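Local structure of RagB/SusD domain protein (Flavobacterium johnsoniae, 5J5U) at residues N452-M455 / Q456-K460; A418-N421 / W422-T425; G51-V55 / T56-S60; L344-A347 / A348-W352. The protein probably binds chitin or its oligosaccharides as a SusD-like component of a polysaccharide utilization locus that converts recalcitrant chitin. One frame throughout, in Å; residues are numbered along the deposited sequence.

Contact 1: residues N452-M455 / Q456-K460; sequences NDEM and QKNEK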
ATOM      1  N   ASN A 452     -16.790  15.374   8.765  1.00 11.50           N
ATOM      2  CA  ASN A 452     -17.562  16.237   9.631  1.00 16.56           C
ATOM      3  C   ASN A 452     -18.886  15.594  10.128  1.00 15.87           C
ATOM      4  O   ASN A 452     -19.425  15.968  11.175  1.00 18.08           O
ATOM      5  CB  ASN A 452     -17.838  17.561   8.907  1.00 14.77           C
ATOM      6  CG  ASN A 452     -18.402  18.607   9.834  1.00 16.43           C
ATOM      7  OD1 ASN A 452     -17.861  18.830  10.910  1.00 16.79           O
ATOM      8  ND2 ASN A 452     -19.514  19.223   9.446  1.00 16.21           N
ATOM      9  N   ASP A 453     -19.384  14.614   9.387  1.00 15.43           N
ATOM     10  CA  ASP A 453     -20.527  13.822   9.832  1.00 16.70           C
ATOM     11  C   ASP A 453     -20.275  13.218  11.200  1.00 19.34           C
ATOM     12  O   ASP A 453     -21.206  13.023  11.970  1.00 20.39           O
ATOM     13  CB  ASP A 453     -20.833  12.688   8.847  1.00 19.93           C
ATOM     14  CG  ASP A 453     -21.115  13.192   7.461  1.00 19.17           C
ATOM     15  OD1 ASP A 453     -20.143  13.496   6.723  1.00 35.69           O
ATOM     16  OD2 ASP A 453     -22.308  13.318   7.123  1.00 24.70           O
ATOM     17  N   GLU A 454     -19.013  12.893  11.490  1.00 17.71           N
ATOM     18  CA  GLU A 454     -18.664  12.331  12.786  1.00 16.73           C
ATOM     19  C   GLU A 454     -18.823  13.385  13.868  1.00 18.06           C
ATOM     20  O   GLU A 454     -19.239  13.083  14.975  1.00 20.40           O
ATOM     21  CB  GLU A 454     -17.243  11.779  12.776  1.00 15.21           C
ATOM     22  CG  GLU A 454     -17.145  10.445  12.080  1.00 14.05           C
ATOM     23  CD  GLU A 454     -17.885   9.356  12.842  1.00 17.60           C
ATOM     24  OE1 GLU A 454     -17.737   9.295  14.078  1.00 16.25           O
ATOM     25  OE2 GLU A 454     -18.619   8.572  12.213  1.00 14.32           O
ATOM     26  N   MET A 455     -18.502  14.627  13.538  1.00 17.28           N
ATOM     27  CA  MET A 455     -18.737  15.735  14.456  1.00 18.13           C
ATOM     28  C   MET A 455     -20.236  15.947  14.688  1.00 17.16           C
ATOM     29  O   MET A 455     -20.649  16.364  15.770  1.00 17.67           O
ATOM     30  CB  MET A 455     -18.093  17.020  13.924  1.00 21.54           C
ATOM     31  CG  MET A 455     -18.368  18.266  14.751  1.00 23.74           C
ATOM     32  SD  MET A 455     -17.585  18.206  16.386  1.00 35.40           S
ATOM     33  CE  MET A 455     -18.475  19.540  17.204  1.00 34.23           C
ATOM     34  N   GLN A 456     -21.051  15.640  13.686  1.00 16.27           N
ATOM     35  CA  GLN A 456     -22.486  15.898  13.811  1.00 18.45           C
ATOM     36  C   GLN A 456     -23.280  14.753  14.473  1.00 20.00           C
ATOM     37  O   GLN A 456     -24.302  15.004  15.098  1.00 25.56           O
ATOM     38  CB  GLN A 456     -23.067  16.197  12.435  1.00 18.03           C
ATOM     39  CG  GLN A 456     -22.634  17.545  11.884  1.00 16.68           C
ATOM     40  CD  GLN A 456     -22.860  17.661  10.399  1.00 13.38           C
ATOM     41  OE1 GLN A 456     -22.719  16.678   9.654  1.00 18.93           O
ATOM     42  NE2 GLN A 456     -23.216  18.853   9.951  1.00 11.59           N
ATOM     43  N   LYS A 457     -22.791  13.518  14.351  1.00 17.31           N
ATOM     44  CA  LYS A 457     -23.502  12.308  14.797  1.00 21.93           C
ATOM     45  C   LYS A 457     -22.810  11.572  15.938  1.00 22.46           C
ATOM     46  O   LYS A 457     -23.371  10.635  16.506  1.00 21.57           O
ATOM     47  CB  LYS A 457     -23.656  11.313  13.638  1.00 17.90           C
ATOM     48  CG  LYS A 457     -24.709  11.650  12.619  1.00 24.97           C
ATOM     49  CD  LYS A 457     -24.881  10.464  11.685  1.00 22.13           C
ATOM     50  CE  LYS A 457     -23.549  10.159  11.032  1.00 26.04           C
ATOM     51  NZ  LYS A 457     -23.628   8.933  10.217  1.00 30.70           N
ATOM     52  N   ASN A 458     -21.545  11.897  16.175  1.00 18.10           N
ATOM     53  CA  ASN A 458     -20.750  11.207  17.183  1.00 18.31           C
ATOM     54  C   ASN A 458     -19.840  12.191  17.904  1.00 14.49           C
ATOM     55  O   ASN A 458     -18.672  11.919  18.133  1.00 20.06           O
ATOM     56  CB  ASN A 458     -19.944  10.082  16.535  1.00 12.83           C
ATOM     57  CG  ASN A 458     -19.400   9.088  17.550  1.00 18.09           C
ATOM     58  OD1 ASN A 458     -19.717   9.153  18.737  1.00 18.47           O
ATOM     59  ND2 ASN A 458     -18.579   8.172  17.090  1.00 12.58           N
ATOM     60  N   GLU A 459     -20.398  13.331  18.281  1.00 15.16           N
ATOM     61  CA  GLU A 459     -19.600  14.489  18.679  1.00 21.88           C
ATOM     62  C   GLU A 459     -18.585  14.258  19.800  1.00 18.15           C
ATOM     63  O   GLU A 459     -17.427  14.676  19.688  1.00 19.26           O
ATOM     64  CB  GLU A 459     -20.525  15.638  19.096  1.00 21.45           C
ATOM     65  CG  GLU A 459     -19.755  16.904  19.437  1.00 24.09           C
ATOM     66  CD  GLU A 459     -20.655  18.046  19.849  1.00 35.14           C
ATOM     67  OE1 GLU A 459     -21.894  17.889  19.774  1.00 34.04           O
ATOM     68  OE2 GLU A 459     -20.119  19.091  20.273  1.00 40.43           O
ATOM     69  N   LYS A 460     -19.016  13.613  20.881  1.00 17.36           N
ATOM     70  CA  LYS A 460     -18.169  13.451  22.063  1.00 18.40           C
ATOM     71  C   LYS A 460     -16.889  12.692  21.748  1.00 17.89           C
ATOM     72  O   LYS A 460     -15.793  13.180  22.002  1.00 21.98           O
ATOM     73  CB  LYS A 460     -18.938  12.746  23.188  1.00 21.60           C
ATOM     74  CG  LYS A 460     -18.104  12.456  24.443  1.00 27.07           C
ATOM     75  CD  LYS A 460     -18.813  11.414  25.340  1.00 38.32           C
ATOM     76  CE  LYS A 460     -18.115  11.179  26.681  1.00 34.99           C
ATOM     77  NZ  LYS A 460     -16.887  10.323  26.594  1.00 33.27           N
TER
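Glu454 and Asn458 are joined twice, once through the backbone and once through their side chains. Asn458 N donates to Glu454 O over 2.9 Å, the last step of a helical ladder in which Lys457 N likewise reaches Asp453 O at 2.9 Å. Gln456 N has only weak bonds, shared between the carbonyls of Asn452 and Asp453, consistent with a slightly irregular helix. The side chains of Glu454 and Asn458 lie alongside each other, pointing the same way, their flat groups turned 78° apart, and Asn458 ND2 makes a weak bond to Glu454 OE1 at 3.3 Å. Each has a stronger partner beyond: Tyr140 OH for the carboxylate and Pro138 O for the amide. Glu454 gets there by folding its chain at chi2 (-67°), which swings a side chain that starts away from Asn458 back to it.

Further out the contacts are van der Waals. Met455 and Glu459 point the same way, and Met455 CE rests 3.7 Å from Glu459 CG. Gln456 crosses Asn452 at about a right angle, the amides meeting with Asn452 ND2 3.8 Å from Gln456 NE2. Asn458 is the first residue to leave helical geometry, yet it also stands at the N-cap position of the next helix, without a capping bond from its side chain. This is typical of a junction between consecutive helices, where helix 452-457 gives way to helix 459-468 at Asn458.

Contact 2: residues A418-N421 / W422-T425; sequences AYSN and WRRT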
ATOM      1  N   ALA A 418       3.033   2.569   0.555  1.00 12.34           N
ATOM      2  CA  ALA A 418       4.174   3.405   0.271  1.00 12.97           C
ATOM      3  C   ALA A 418       4.079   4.724   1.026  1.00 10.29           C
ATOM      4  O   ALA A 418       5.077   5.211   1.522  1.00 15.13           O
ATOM      5  CB  ALA A 418       4.277   3.661  -1.203  1.00 13.24           C
ATOM      6  N   TYR A 419       2.896   5.320   1.061  1.00 10.04           N
ATOM      7  CA  TYR A 419       2.633   6.577   1.790  1.00 12.76           C
ATOM      8  C   TYR A 419       2.926   6.397   3.270  1.00 11.63           C
ATOM      9  O   TYR A 419       3.553   7.254   3.884  1.00 12.23           O
ATOM     10  CB  TYR A 419       1.184   7.045   1.574  1.00 10.20           C
ATOM     11  CG  TYR A 419       0.735   8.265   2.381  1.00 10.82           C
ATOM     12  CD1 TYR A 419       1.499   9.444   2.433  1.00  9.43           C
ATOM     13  CD2 TYR A 419      -0.484   8.255   3.047  1.00 10.62           C
ATOM     14  CE1 TYR A 419       1.069  10.564   3.158  1.00  8.39           C
ATOM     15  CE2 TYR A 419      -0.932   9.366   3.775  1.00 12.32           C
ATOM     16  CZ  TYR A 419      -0.155  10.514   3.848  1.00 10.59           C
ATOM     17  OH  TYR A 419      -0.643  11.588   4.588  1.00  7.27           O
ATOM     18  N   SER A 420       2.497   5.269   3.837  1.00 11.03           N
ATOM     19  CA  SER A 420       2.804   4.992   5.244  1.00 12.51           C
ATOM     20  C   SER A 420       4.319   4.790   5.479  1.00 14.42           C
ATOM     21  O   SER A 420       4.891   5.354   6.425  1.00 13.43           O
ATOM     22  CB  SER A 420       2.011   3.776   5.736  1.00 12.88           C
ATOM     23  OG  SER A 420       0.608   4.016   5.654  1.00 14.03           O
ATOM     24  N   ASN A 421       4.975   4.011   4.616  1.00 12.16           N
ATOM     25  CA  ASN A 421       6.393   3.723   4.807  1.00 13.86           C
ATOM     26  C   ASN A 421       7.228   4.990   4.599  1.00 11.35           C
ATOM     27  O   ASN A 421       8.246   5.195   5.245  1.00 15.26           O
ATOM     28  CB  ASN A 421       6.863   2.600   3.868  1.00 12.44           C
ATOM     29  CG  ASN A 421       8.109   1.869   4.399  1.00 16.64           C
ATOM     30  OD1 ASN A 421       8.016   0.998   5.278  1.00 14.31           O
ATOM     31  ND2 ASN A 421       9.272   2.240   3.883  1.00 13.20           N
ATOM     32  N   TRP A 422       6.775   5.857   3.715  1.00 11.78           N
ATOM     33  CA  TRP A 422       7.407   7.161   3.601  1.00 14.16           C
ATOM     34  C   TRP A 422       7.189   7.990   4.876  1.00 15.98           C
ATOM     35  O   TRP A 422       8.127   8.649   5.352  1.00 13.58           O
ATOM     36  CB  TRP A 422       6.902   7.951   2.387  1.00 11.10           C
ATOM     37  CG  TRP A 422       7.609   9.263   2.298  1.00 12.30           C
ATOM     38  CD1 TRP A 422       8.845   9.486   1.775  1.00 11.74           C
ATOM     39  CD2 TRP A 422       7.146  10.526   2.787  1.00 12.47           C
ATOM     40  NE1 TRP A 422       9.178  10.804   1.890  1.00 11.87           N
ATOM     41  CE2 TRP A 422       8.151  11.472   2.507  1.00 14.81           C
ATOM     42  CE3 TRP A 422       5.972  10.953   3.436  1.00 14.77           C
ATOM     43  CZ2 TRP A 422       8.024  12.821   2.842  1.00 13.51           C
ATOM     44  CZ3 TRP A 422       5.839  12.298   3.771  1.00 13.46           C
ATOM     45  CH2 TRP A 422       6.859  13.217   3.465  1.00 13.12           C
ATOM     46  N   ARG A 423       5.978   7.952   5.438  1.00 12.39           N
ATOM     47  CA  ARG A 423       5.744   8.743   6.649  1.00 15.03           C
ATOM     48  C   ARG A 423       6.643   8.246   7.794  1.00 15.12           C
ATOM     49  O   ARG A 423       7.250   9.050   8.490  1.00 12.90           O
ATOM     50  CB  ARG A 423       4.261   8.727   7.058  1.00 10.64           C
ATOM     51  CG  ARG A 423       3.408   9.808   6.279  1.00 11.00           C
ATOM     52  CD  ARG A 423       1.928   9.712   6.623  1.00  9.98           C
ATOM     53  NE  ARG A 423       1.359   8.400   6.270  1.00  6.27           N
ATOM     54  CZ  ARG A 423       0.223   7.917   6.762  1.00 12.76           C
ATOM     55  NH1 ARG A 423      -0.509   8.621   7.636  1.00  9.06           N
ATOM     56  NH2 ARG A 423      -0.196   6.719   6.370  1.00 11.56           N
ATOM     57  N   ARG A 424       6.761   6.924   7.933  1.00 13.25           N
ATOM     58  CA  ARG A 424       7.589   6.319   8.974  1.00 17.47           C
ATOM     59  C   ARG A 424       9.068   6.619   8.793  1.00 18.56           C
ATOM     60  O   ARG A 424       9.698   7.121   9.710  1.00 22.35           O
ATOM     61  CB  ARG A 424       7.394   4.803   9.024  1.00 15.74           C
ATOM     62  CG  ARG A 424       8.275   4.123  10.049  1.00 20.00           C
ATOM     63  CD  ARG A 424       8.057   2.605  10.126  1.00 13.76           C
ATOM     64  NE  ARG A 424       8.420   1.903   8.898  1.00 13.27           N
ATOM     65  CZ  ARG A 424       9.605   1.337   8.670  1.00 15.96           C
ATOM     66  NH1 ARG A 424      10.564   1.399   9.579  1.00 15.82           N
ATOM     67  NH2 ARG A 424       9.836   0.723   7.526  1.00 11.48           N
ATOM     68  N   THR A 425       9.614   6.332   7.611  1.00 19.98           N
ATOM     69  CA  THR A 425      11.073   6.405   7.404  1.00 17.41           C
ATOM     70  C   THR A 425      11.606   7.715   6.809  1.00 19.90           C
ATOM     71  O   THR A 425      12.785   8.017   6.958  1.00 22.39           O
ATOM     72  CB  THR A 425      11.567   5.243   6.477  1.00 17.18           C
ATOM     73  OG1 THR A 425      11.129   5.474   5.126  1.00 19.44           O
ATOM     74  CG2 THR A 425      11.044   3.898   6.951  1.00 11.89           C
TER
HETATM   75  O   HOH W   1       6.166   1.152   7.506  1.00 18.02           O
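Tyr419 carries the guanidinium of Arg423 flat over one face of its ring, the centres 3.9 Å apart and the planes only 6° from parallel. This is a cation-pi contact with a CH-pi contact beside it, Arg423 CD standing 3.9 Å from the ring centroid. A bend at chi3 (-61°) folds the arginine back over the ring of the residue four places earlier. Its NH2 makes a weak bond to Ser420 OG at 2.9 Å, and NE a weak one to Tyr419 O; the guanidinium is thus met over its face by the ring and at its edge by Ser420 OG. The carbonyls of Asp117 and Thr446 take up NH2 and NH1, while Tyr419 OH is held by Pro445 O. With an alanine in place of Tyr419, the guanidinium would probably lose the flat surface it lies on and be freer to turn away from these carbonyls.

On another side of the helix Asn421 serves two neighbours. Its OD1 receives Arg424 NH2 at 2.9 Å, nearly in the guanidinium plane, and water 1 links the same oxygen to Arg424 NE. Its backbone O takes both Thr425 N and Thr425 OG1, which arrive from opposite faces of the carbonyl plane. The same Arg424 NH2 forms a salt bridge with Glu346, its stronger partner, and NH1 bonds to Ser197 OG.

Helix 415-425 is thereby built into the interior: Tyr419 and Ser420 lie against helix 98-119, Ala418 and Asn421 against helix 399-410, and Arg424 reaches across to helix 337-349.

Contact 3: residues G51-V55 / T56-S60; sequences GSWAV and TEYGS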
ATOM      1  N   GLY A  51       0.557  14.102 -13.662  1.00 10.35           N
ATOM      2  CA  GLY A  51       0.132  14.349 -15.026  1.00 12.29           C
ATOM      3  C   GLY A  51      -1.343  14.543 -15.277  1.00 12.80           C
ATOM      4  O   GLY A  51      -1.722  15.427 -16.046  1.00 12.82           O
ATOM      5  N   SER A  52      -2.174  13.695 -14.677  1.00 12.16           N
ATOM      6  CA  SER A  52      -3.619  13.818 -14.829  1.00 12.16           C
ATOM      7  C   SER A  52      -4.165  14.981 -13.987  1.00 14.92           C
ATOM      8  O   SER A  52      -3.521  15.417 -13.036  1.00 13.71           O
ATOM      9  CB  SER A  52      -4.326  12.523 -14.429  1.00 14.47           C
ATOM     10  OG  SER A  52      -4.526  12.443 -13.024  1.00 15.32           O
ATOM     11  N   TRP A  53      -5.343  15.476 -14.338  1.00 13.10           N
ATOM     12  CA  TRP A  53      -5.975  16.557 -13.590  1.00 15.88           C
ATOM     13  C   TRP A  53      -6.181  16.204 -12.116  1.00 13.47           C
ATOM     14  O   TRP A  53      -5.699  16.901 -11.236  1.00 11.52           O
ATOM     15  CB  TRP A  53      -7.325  16.932 -14.224  1.00 15.51           C
ATOM     16  CG  TRP A  53      -8.168  17.820 -13.365  1.00 15.24           C
ATOM     17  CD1 TRP A  53      -9.312  17.470 -12.700  1.00 20.06           C
ATOM     18  CD2 TRP A  53      -7.927  19.203 -13.047  1.00 15.32           C
ATOM     19  NE1 TRP A  53      -9.807  18.554 -12.010  1.00 20.75           N
ATOM     20  CE2 TRP A  53      -8.977  19.629 -12.208  1.00 16.86           C
ATOM     21  CE3 TRP A  53      -6.933  20.123 -13.401  1.00 14.44           C
ATOM     22  CZ2 TRP A  53      -9.058  20.926 -11.711  1.00 14.24           C
ATOM     23  CZ3 TRP A  53      -7.012  21.414 -12.906  1.00 12.77           C
ATOM     24  CH2 TRP A  53      -8.071  21.804 -12.074  1.00 16.03           C
ATOM     25  N   ALA A  54      -6.867  15.102 -11.848  1.00 11.77           N
ATOM     26  CA  ALA A  54      -7.217  14.763 -10.466  1.00 15.47           C
ATOM     27  C   ALA A  54      -5.975  14.528  -9.570  1.00 12.57           C
ATOM     28  O   ALA A  54      -5.845  15.095  -8.460  1.00  8.73           O
ATOM     29  CB  ALA A  54      -8.126  13.534 -10.463  1.00 14.68           C
ATOM     30  N   VAL A  55      -5.050  13.718 -10.059  1.00 10.54           N
ATOM     31  CA  VAL A  55      -3.912  13.339  -9.228  1.00 11.44           C
ATOM     32  C   VAL A  55      -3.003  14.556  -8.987  1.00 10.30           C
ATOM     33  O   VAL A  55      -2.624  14.846  -7.851  1.00  6.87           O
ATOM     34  CB  VAL A  55      -3.130  12.154  -9.860  1.00 13.58           C
ATOM     35  CG1 VAL A  55      -1.919  11.834  -9.060  1.00 12.06           C
ATOM     36  CG2 VAL A  55      -4.026  10.895  -9.965  1.00 12.73           C
ATOM     37  N   THR A  56      -2.710  15.297 -10.049  1.00  9.09           N
ATOM     38  CA  THR A  56      -1.795  16.423  -9.953  1.00 10.88           C
ATOM     39  C   THR A  56      -2.385  17.567  -9.158  1.00 12.30           C
ATOM     40  O   THR A  56      -1.715  18.122  -8.259  1.00  9.14           O
ATOM     41  CB  THR A  56      -1.398  17.000 -11.329  1.00 12.34           C
ATOM     42  OG1 THR A  56      -1.035  15.943 -12.214  1.00 14.62           O
ATOM     43  CG2 THR A  56      -0.231  17.990 -11.172  1.00  9.90           C
ATOM     44  N   GLU A  57      -3.624  17.918  -9.505  1.00  9.20           N
ATOM     45  CA  GLU A  57      -4.286  19.067  -8.902  1.00 10.61           C
ATOM     46  C   GLU A  57      -4.501  18.850  -7.421  1.00 12.15           C
ATOM     47  O   GLU A  57      -4.233  19.767  -6.640  1.00 11.66           O
ATOM     48  CB  GLU A  57      -5.614  19.375  -9.597  1.00 11.30           C
ATOM     49  CG  GLU A  57      -6.444  20.500  -8.952  1.00 13.88           C
ATOM     50  CD  GLU A  57      -5.845  21.913  -9.141  1.00 16.30           C
ATOM     51  OE1 GLU A  57      -4.705  22.050  -9.622  1.00 17.11           O
ATOM     52  OE2 GLU A  57      -6.524  22.900  -8.806  1.00 17.10           O
ATOM     53  N   TYR A  58      -4.909  17.642  -7.022  1.00  9.50           N
ATOM     54  CA  TYR A  58      -5.227  17.435  -5.605  1.00 12.31           C
ATOM     55  C   TYR A  58      -4.152  16.642  -4.847  1.00 11.48           C
ATOM     56  O   TYR A  58      -3.771  17.056  -3.739  1.00 12.89           O
ATOM     57  CB  TYR A  58      -6.604  16.769  -5.467  1.00  8.66           C
ATOM     58  CG  TYR A  58      -7.667  17.591  -6.167  1.00 12.18           C
ATOM     59  CD1 TYR A  58      -8.099  18.801  -5.629  1.00 13.55           C
ATOM     60  CD2 TYR A  58      -8.187  17.203  -7.402  1.00 12.86           C
ATOM     61  CE1 TYR A  58      -9.042  19.574  -6.268  1.00 12.44           C
ATOM     62  CE2 TYR A  58      -9.145  17.985  -8.057  1.00 14.71           C
ATOM     63  CZ  TYR A  58      -9.565  19.172  -7.477  1.00 13.08           C
ATOM     64  OH  TYR A  58     -10.504  19.960  -8.103  1.00 20.92           O
ATOM     65  N   GLY A  59      -3.646  15.546  -5.426  1.00  6.46           N
ATOM     66  CA  GLY A  59      -2.645  14.738  -4.744  1.00  9.02           C
ATOM     67  C   GLY A  59      -1.202  15.261  -4.819  1.00 13.57           C
ATOM     68  O   GLY A  59      -0.457  15.271  -3.858  1.00 13.05           O
ATOM     69  N   SER A  60      -0.803  15.698  -5.993  1.00 11.71           N
ATOM     70  CA  SER A  60       0.564  16.112  -6.203  1.00 13.55           C
ATOM     71  C   SER A  60       0.840  17.489  -5.558  1.00 15.29           C
ATOM     72  O   SER A  60       1.820  17.656  -4.844  1.00 10.97           O
ATOM     73  CB  SER A  60       0.844  16.131  -7.707  1.00 11.82           C
ATOM     74  OG  SER A  60       2.215  16.018  -7.956  1.00 17.43           O
TER
HETATM   75  O   HOH W   2     -11.914  18.858 -10.065  1.00 24.53           O
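Trp53, Glu57 and Tyr58 form a cluster along one side of helix 53-60, a short helix with an N-cap at its start and a wider pi-type turn at its end. Glu57 climbs beside the indole, pointing the same way, and its CG sits over the face of the six-membered ring, 3.9 Å from the centroid. A bend at chi2 (71°) then sets the carboxylate nearly parallel to the indole, the planes 17° apart, and Lys61 and Lys63 bind its two oxygens. Tyr58 meets the same tryptophan quite differently, in an offset edge-to-face pair with its edge directed at the five-membered ring and the planes at 83°. Water 2 bridges the pair, lying 2.9 Å from Trp53 NE1 and 2.7 Å from Tyr58 OH.

At the start of the helix, Ser52 OG accepts from Val55 N at 3.3 Å, the capping bond, and itself meets Asp258. At the far end the pi-type turn shows in Val55 O, which receives Ser60 N over 2.7 Å. Thr56 ties the first turn to the approaching chain: its OG1, turned back beside its own backbone N, donates to Ser52 O at 2.7 Å and accepts from Gly51 N at 2.8 Å.

Contact 4: residues L344-A347 / A348-W352; sequences LAEA and AYRGW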
ATOM      1  N   LEU A 344      12.367  -7.713   6.164  1.00 21.02           N
ATOM      2  CA  LEU A 344      13.363  -8.515   6.871  1.00 26.93           C
ATOM      3  C   LEU A 344      14.776  -7.938   6.687  1.00 28.21           C
ATOM      4  O   LEU A 344      15.585  -8.005   7.608  1.00 31.03           O
ATOM      5  CB  LEU A 344      13.310  -9.976   6.418  1.00 27.50           C
ATOM      6  CG  LEU A 344      12.090 -10.673   7.043  1.00 26.77           C
ATOM      7  CD1 LEU A 344      11.916 -12.108   6.559  1.00 26.50           C
ATOM      8  CD2 LEU A 344      12.099 -10.582   8.582  1.00 21.64           C
ATOM      9  N   ALA A 345      15.063  -7.340   5.527  1.00 24.83           N
ATOM     10  CA  ALA A 345      16.340  -6.633   5.352  1.00 24.55           C
ATOM     11  C   ALA A 345      16.471  -5.525   6.394  1.00 26.27           C
ATOM     12  O   ALA A 345      17.512  -5.412   7.068  1.00 27.24           O
ATOM     13  CB  ALA A 345      16.466  -6.050   3.938  1.00 20.55           C
ATOM     14  N   GLU A 346      15.415  -4.717   6.544  1.00 22.81           N
ATOM     15  CA  GLU A 346      15.486  -3.633   7.523  1.00 24.44           C
ATOM     16  C   GLU A 346      15.600  -4.135   8.971  1.00 25.64           C
ATOM     17  O   GLU A 346      16.396  -3.609   9.751  1.00 26.85           O
ATOM     18  CB  GLU A 346      14.283  -2.693   7.408  1.00 25.28           C
ATOM     19  CG  GLU A 346      14.332  -1.570   8.456  1.00 22.45           C
ATOM     20  CD  GLU A 346      13.169  -0.584   8.377  1.00 19.08           C
ATOM     21  OE1 GLU A 346      12.220  -0.811   7.597  1.00 23.15           O
ATOM     22  OE2 GLU A 346      13.203   0.410   9.122  1.00 17.76           O
ATOM     23  N   ALA A 347      14.824  -5.148   9.336  1.00 25.93           N
ATOM     24  CA  ALA A 347      14.916  -5.708  10.682  1.00 31.22           C
ATOM     25  C   ALA A 347      16.319  -6.308  10.945  1.00 33.43           C
ATOM     26  O   ALA A 347      16.864  -6.178  12.041  1.00 28.17           O
ATOM     27  CB  ALA A 347      13.835  -6.751  10.901  1.00 23.36           C
ATOM     28  N   ALA A 348      16.881  -6.968   9.935  1.00 29.08           N
ATOM     29  CA  ALA A 348      18.227  -7.521  10.020  1.00 31.76           C
ATOM     30  C   ALA A 348      19.237  -6.433  10.312  1.00 29.32           C
ATOM     31  O   ALA A 348      20.062  -6.579  11.207  1.00 26.16           O
ATOM     32  CB  ALA A 348      18.600  -8.232   8.726  1.00 31.30           C
ATOM     33  N   TYR A 349      19.156  -5.340   9.552  1.00 30.92           N
ATOM     34  CA  TYR A 349      20.066  -4.214   9.734  1.00 29.36           C
ATOM     35  C   TYR A 349      19.976  -3.608  11.124  1.00 34.80           C
ATOM     36  O   TYR A 349      20.899  -2.936  11.578  1.00 35.69           O
ATOM     37  CB  TYR A 349      19.781  -3.130   8.696  1.00 33.67           C
ATOM     38  CG  TYR A 349      20.518  -1.840   8.955  1.00 35.54           C
ATOM     39  CD1 TYR A 349      21.850  -1.703   8.611  1.00 41.51           C
ATOM     40  CD2 TYR A 349      19.886  -0.768   9.557  1.00 36.30           C
ATOM     41  CE1 TYR A 349      22.532  -0.530   8.858  1.00 36.76           C
ATOM     42  CE2 TYR A 349      20.560   0.408   9.805  1.00 38.51           C
ATOM     43  CZ  TYR A 349      21.884   0.517   9.449  1.00 39.41           C
ATOM     44  OH  TYR A 349      22.561   1.684   9.688  1.00 47.99           O
ATOM     45  N   ARG A 350      18.847  -3.823  11.786  1.00 34.07           N
ATOM     46  CA  ARG A 350      18.646  -3.350  13.148  1.00 34.47           C
ATOM     47  C   ARG A 350      19.048  -4.399  14.180  1.00 34.71           C
ATOM     48  O   ARG A 350      18.988  -4.154  15.381  1.00 38.95           O
ATOM     49  CB  ARG A 350      17.187  -2.946  13.357  1.00 32.09           C
ATOM     50  CG  ARG A 350      16.756  -1.715  12.579  1.00 33.30           C
ATOM     51  CD  ARG A 350      15.243  -1.584  12.601  1.00 27.80           C
ATOM     52  NE  ARG A 350      14.786  -0.429  11.839  1.00 28.54           N
ATOM     53  CZ  ARG A 350      14.516   0.747  12.381  1.00 24.48           C
ATOM     54  NH1 ARG A 350      14.667   0.914  13.690  1.00 25.88           N
ATOM     55  NH2 ARG A 350      14.091   1.744  11.619  1.00 26.58           N
ATOM     56  N   GLY A 351      19.430  -5.578  13.712  1.00 33.73           N
ATOM     57  CA  GLY A 351      19.795  -6.652  14.612  1.00 31.30           C
ATOM     58  C   GLY A 351      18.596  -7.283  15.286  1.00 38.84           C
ATOM     59  O   GLY A 351      18.723  -7.917  16.337  1.00 35.50           O
ATOM     60  N   TRP A 352      17.419  -7.083  14.704  1.00 34.69           N
ATOM     61  CA  TRP A 352      16.191  -7.611  15.284  1.00 27.77           C
ATOM     62  C   TRP A 352      15.946  -9.082  14.926  1.00 29.00           C
ATOM     63  O   TRP A 352      15.409  -9.834  15.730  1.00 34.52           O
ATOM     64  CB  TRP A 352      15.005  -6.760  14.838  1.00 28.25           C
ATOM     65  CG  TRP A 352      14.992  -5.373  15.431  1.00 36.96           C
ATOM     66  CD1 TRP A 352      15.896  -4.843  16.315  1.00 35.33           C
ATOM     67  CD2 TRP A 352      14.002  -4.355  15.215  1.00 32.70           C
ATOM     68  NE1 TRP A 352      15.539  -3.553  16.647  1.00 27.77           N
ATOM     69  CE2 TRP A 352      14.379  -3.232  15.993  1.00 31.35           C
ATOM     70  CE3 TRP A 352      12.832  -4.283  14.443  1.00 29.92           C
ATOM     71  CZ2 TRP A 352      13.634  -2.051  16.012  1.00 28.50           C
ATOM     72  CZ3 TRP A 352      12.092  -3.106  14.466  1.00 28.14           C
ATOM     73  CH2 TRP A 352      12.500  -2.005  15.249  1.00 25.92           C
TER
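A Schellman motif closes helix 337-349, its outer bond running from Trp352 N back to Ala347 O at 2.9 Å. The inner bond joins Gly351 N to Ala348 O over 2.8 Å, and the positive phi of Gly351 (74°), readily adopted by glycine, turns the chain to allow both. Over this turn Trp352 CB packs against Ala347 CB at 4.1 Å.

Leading into this turn, Glu346 and Arg350 run side by side as an i to i+4 salt bridge. Glu346 is extended, Arg350 is extended as far as NE, and the arginine comes side-on, giving NE and NH2 to the single atom Glu346 OE2, with the carboxylate and guanidinium planes 45° apart. Glu346 OE1 is bound by Arg424 and Arg350 NH2 also by Glu198, so a buried carboxylate sits between two arginines that probably favour its negative charge. A leucine in place of Arg350 would probably cost Glu346 OE2 these two donors and Glu198 this partner. Arg350 CD also lies 3.6 Å above the plane of the Trp352 ring, toward its rim. In the bridge itself, the shorter bond runs from Arg350 NH2 to Glu346 OE2, 3.0 Å, nearly along the C-O axis of that oxygen.

Overall arrangement
Along the chain the order is contact 3, contact 4, contact 2 and contact 1, each complete before the next opens. Contact 2 lies deepest, about 10 Å from the centre of the chain, while contact 1 is at the surface, about 29 Å from it. Contacts 2 and 4 alone touch, helix 415-425 being joined to helix 337-349 by the salt bridge from Arg424 to Glu346, although 78 positions separate the two residues. Contact 3 comes within about 9 Å of contact 2 at the nearest atoms, and contacts 3 and 4 lie on opposite sides of the chain's centre. The set illustrates how a mainly helical SusD-like protein combines contacts within single helices with salt bridges and packing between helices.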